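Local coordinates for putative PAS/PAC sensor protein (Nakamurella multipartita DSM 44233, PDB 6HMJ) that senses blue light through a flavin-binding light-oxygen-voltage domain and mediates RNA binding and translational regulation, the RNA probably being bound by its ANTAR domain, at residues L58-G63 with A90-T95. Residues are numbered along the deposited sequence; the frame is centred on the assembly and turned at random.
Sequences LEWQAG and AMTTLT
Trp-60 reaches from its helix to the sheet and ends in a polar contact: its NE1 donates a hydrogen bond to Thr-92 OG1, 3.0 Å away and nearly straight at 168°. The hydroxyl oxygen lies at the edge of the indole, in the ring plane, where the N-H points. CG anti to the backbone N (chi1 -159°) swings the indole toward the strand, bringing NE1 to Thr-92 although the two CA atoms stay 8.3 Å apart. Beta-branched threonine fits an extended strand; its hydroxyl accepts the indole N-H while methyl CG2 comes within 3.6 Å of Trp-60 NE1. His-78 NE2 also hydrogen-bonds Thr-92 OG1, so two partners hold this buried hydroxyl; the His-78 ring, moreover, meets that of Trp-60 edge-to-face. A phenylalanine in place of Trp-60 would probably leave Thr-92 OG1 without its indole donor and fill less of the space between helix and strand. One helical turn on, a side chain on Gly-63 would point at the strand; with none there, the branched aliphatic end of Leu-94 reaches the helix backbone, CD1 packing 3.6 Å from Gly-63 O. Helix 54-70 thus lies against strand 85-97 of the antiparallel PAS sheet, flanked there by strands 74-82 and 105-112, while Val-48 and Leu-49 of helix 45-50 pack on Trp-60.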
ATOM      1  N   LEU A  58      -5.181  24.421  55.784  1.00 85.18           N
ATOM      2  CA  LEU A  58      -5.961  25.623  56.059  1.00 88.58           C
ATOM      3  C   LEU A  58      -7.229  25.669  55.214  1.00 87.03           C
ATOM      4  O   LEU A  58      -8.311  25.980  55.728  1.00 85.74           O
ATOM      5  CB  LEU A  58      -5.098  26.861  55.817  1.00 93.70           C
ATOM      6  CG  LEU A  58      -3.966  27.075  56.829  1.00 96.26           C
ATOM      7  CD1 LEU A  58      -3.120  28.283  56.454  1.00 99.78           C
ATOM      8  CD2 LEU A  58      -4.516  27.239  58.242  1.00 98.18           C
ATOM      9  N   GLU A  59      -7.122  25.363  53.917  1.00 87.94           N
ATOM     10  CA  GLU A  59      -8.305  25.367  53.061  1.00 86.42           C
ATOM     11  C   GLU A  59      -9.267  24.256  53.458  1.00 81.84           C
ATOM     12  O   GLU A  59     -10.491  24.429  53.395  1.00 80.08           O
ATOM     13  CB  GLU A  59      -7.902  25.206  51.598  1.00 85.68           C
ATOM     14  CG  GLU A  59      -9.063  25.340  50.621  1.00 87.07           C
ATOM     15  CD  GLU A  59      -8.684  24.949  49.205  1.00 87.47           C
ATOM     16  OE1 GLU A  59      -7.471  24.898  48.909  1.00 88.51           O
ATOM     17  OE2 GLU A  59      -9.595  24.678  48.394  1.00 86.46           O
ATOM     18  N   TRP A  60      -8.727  23.107  53.863  1.00 81.15           N
ATOM     19  CA  TRP A  60      -9.558  21.977  54.267  1.00 80.81           C
ATOM     20  C   TRP A  60     -10.334  22.304  55.538  1.00 82.90           C
ATOM     21  O   TRP A  60     -11.549  22.081  55.614  1.00 82.75           O
ATOM     22  CB  TRP A  60      -8.672  20.745  54.459  1.00 79.31           C
ATOM     23  CG  TRP A  60      -9.392  19.438  54.386  1.00 77.16           C
ATOM     24  CD1 TRP A  60      -9.576  18.670  53.274  1.00 74.68           C
ATOM     25  CD2 TRP A  60     -10.000  18.726  55.471  1.00 77.38           C
ATOM     26  NE1 TRP A  60     -10.270  17.530  53.595  1.00 72.78           N
ATOM     27  CE2 TRP A  60     -10.543  17.539  54.938  1.00 74.75           C
ATOM     28  CE3 TRP A  60     -10.144  18.977  56.839  1.00 79.82           C
ATOM     29  CZ2 TRP A  60     -11.219  16.609  55.722  1.00 75.26           C
ATOM     30  CZ3 TRP A  60     -10.816  18.052  57.616  1.00 80.21           C
ATOM     31  CH2 TRP A  60     -11.344  16.882  57.055  1.00 78.08           C
ATOM     32  N   GLN A  61      -9.642  22.834  56.548  1.00 85.99           N
ATOM     33  CA  GLN A  61     -10.306  23.257  57.775  1.00 89.71           C
ATOM     34  C   GLN A  61     -11.422  24.253  57.482  1.00 92.12           C
ATOM     35  O   GLN A  61     -12.539  24.122  57.996  1.00 92.19           O
ATOM     36  CB  GLN A  61      -9.276  23.870  58.724  1.00 93.15           C
ATOM     37  CG  GLN A  61      -8.598  22.870  59.639  1.00 94.24           C
ATOM     38  CD  GLN A  61      -7.295  23.391  60.237  1.00101.25           C
ATOM     39  OE1 GLN A  61      -6.489  22.613  60.744  1.00102.13           O
ATOM     40  NE2 GLN A  61      -7.086  24.705  60.181  1.00106.67           N
ATOM     41  N   ALA A  62     -11.137  25.258  56.648  1.00 93.32           N
ATOM     42  CA  ALA A  62     -12.144  26.264  56.331  1.00 97.55           C
ATOM     43  C   ALA A  62     -13.356  25.637  55.656  1.00 97.24           C
ATOM     44  O   ALA A  62     -14.501  25.965  55.989  1.00 98.74           O
ATOM     45  CB  ALA A  62     -11.540  27.352  55.443  1.00100.42           C
ATOM     46  N   GLY A  63     -13.124  24.737  54.696  1.00 94.87           N
ATOM     47  CA  GLY A  63     -14.237  24.068  54.045  1.00 92.91           C
ATOM     48  C   GLY A  63     -15.089  23.281  55.021  1.00 93.59           C
ATOM     49  O   GLY A  63     -16.316  23.243  54.901  1.00 95.24           O
ATOM     50  N   ALA A  90      -5.998  14.043  45.557  1.00 70.56           N
ATOM     51  CA  ALA A  90      -7.202  13.672  46.279  1.00 70.78           C
ATOM     52  C   ALA A  90      -8.193  14.826  46.256  1.00 71.38           C
ATOM     53  O   ALA A  90      -7.886  15.936  45.816  1.00 72.91           O
ATOM     54  CB  ALA A  90      -6.880  13.266  47.720  1.00 71.63           C
ATOM     55  N   MET A  91      -9.397  14.539  46.747  1.00 71.22           N
ATOM     56  CA  MET A  91     -10.490  15.501  46.753  1.00 73.11           C
ATOM     57  C   MET A  91     -11.448  15.106  47.868  1.00 71.28           C
ATOM     58  O   MET A  91     -11.789  13.927  48.004  1.00 69.52           O
ATOM     59  CB  MET A  91     -11.205  15.524  45.395  1.00 75.69           C
ATOM     60  CG  MET A  91     -12.380  16.493  45.296  1.00 78.83           C
ATOM     61  SD  MET A  91     -13.842  15.787  44.497  1.00 81.26           S
ATOM     62  CE  MET A  91     -14.262  14.467  45.635  1.00 81.03           C
ATOM     63  N   THR A  92     -11.861  16.085  48.669  1.00 69.52           N
ATOM     64  CA  THR A  92     -12.828  15.866  49.735  1.00 68.29           C
ATOM     65  C   THR A  92     -14.127  16.570  49.377  1.00 66.93           C
ATOM     66  O   THR A  92     -14.114  17.734  48.964  1.00 67.32           O
ATOM     67  CB  THR A  92     -12.309  16.390  51.077  1.00 70.77           C
ATOM     68  OG1 THR A  92     -11.101  15.704  51.424  1.00 71.06           O
ATOM     69  CG2 THR A  92     -13.342  16.173  52.178  1.00 71.12           C
ATOM     70  N   THR A  93     -15.238  15.858  49.529  1.00 66.81           N
ATOM     71  CA  THR A  93     -16.568  16.428  49.383  1.00 68.72           C
ATOM     72  C   THR A  93     -17.245  16.444  50.747  1.00 70.86           C
ATOM     73  O   THR A  93     -17.181  15.461  51.494  1.00 70.43           O
ATOM     74  CB  THR A  93     -17.407  15.628  48.384  1.00 68.09           C
ATOM     75  OG1 THR A  93     -16.739  15.592  47.117  1.00 68.52           O
ATOM     76  CG2 THR A  93     -18.781  16.256  48.207  1.00 69.65           C
ATOM     77  N   LEU A  94     -17.904  17.556  51.063  1.00 72.68           N
ATOM     78  CA  LEU A  94     -18.534  17.750  52.363  1.00 75.07           C
ATOM     79  C   LEU A  94     -19.988  18.135  52.147  1.00 78.40           C
ATOM     80  O   LEU A  94     -20.274  19.121  51.459  1.00 80.23           O
ATOM     81  CB  LEU A  94     -17.806  18.830  53.170  1.00 77.23           C
ATOM     82  CG  LEU A  94     -16.307  18.620  53.396  1.00 74.97           C
ATOM     83  CD1 LEU A  94     -15.644  19.935  53.767  1.00 76.99           C
ATOM     84  CD2 LEU A  94     -16.052  17.575  54.470  1.00 73.41           C
ATOM     85  N   THR A  95     -20.897  17.358  52.728  1.00 80.37           N
ATOM     86  CA  THR A  95     -22.319  17.668  52.719  1.00 85.05           C
ATOM     87  C   THR A  95     -22.846  17.630  54.146  1.00 88.18           C
ATOM     88  O   THR A  95     -22.394  16.833  54.974  1.00 87.12           O
ATOM     89  CB  THR A  95     -23.110  16.699  51.833  1.00 84.78           C
ATOM     90  OG1 THR A  95     -22.820  15.349  52.208  1.00 84.25           O
ATOM     91  CG2 THR A  95     -22.741  16.904  50.372  1.00 83.39           C
TER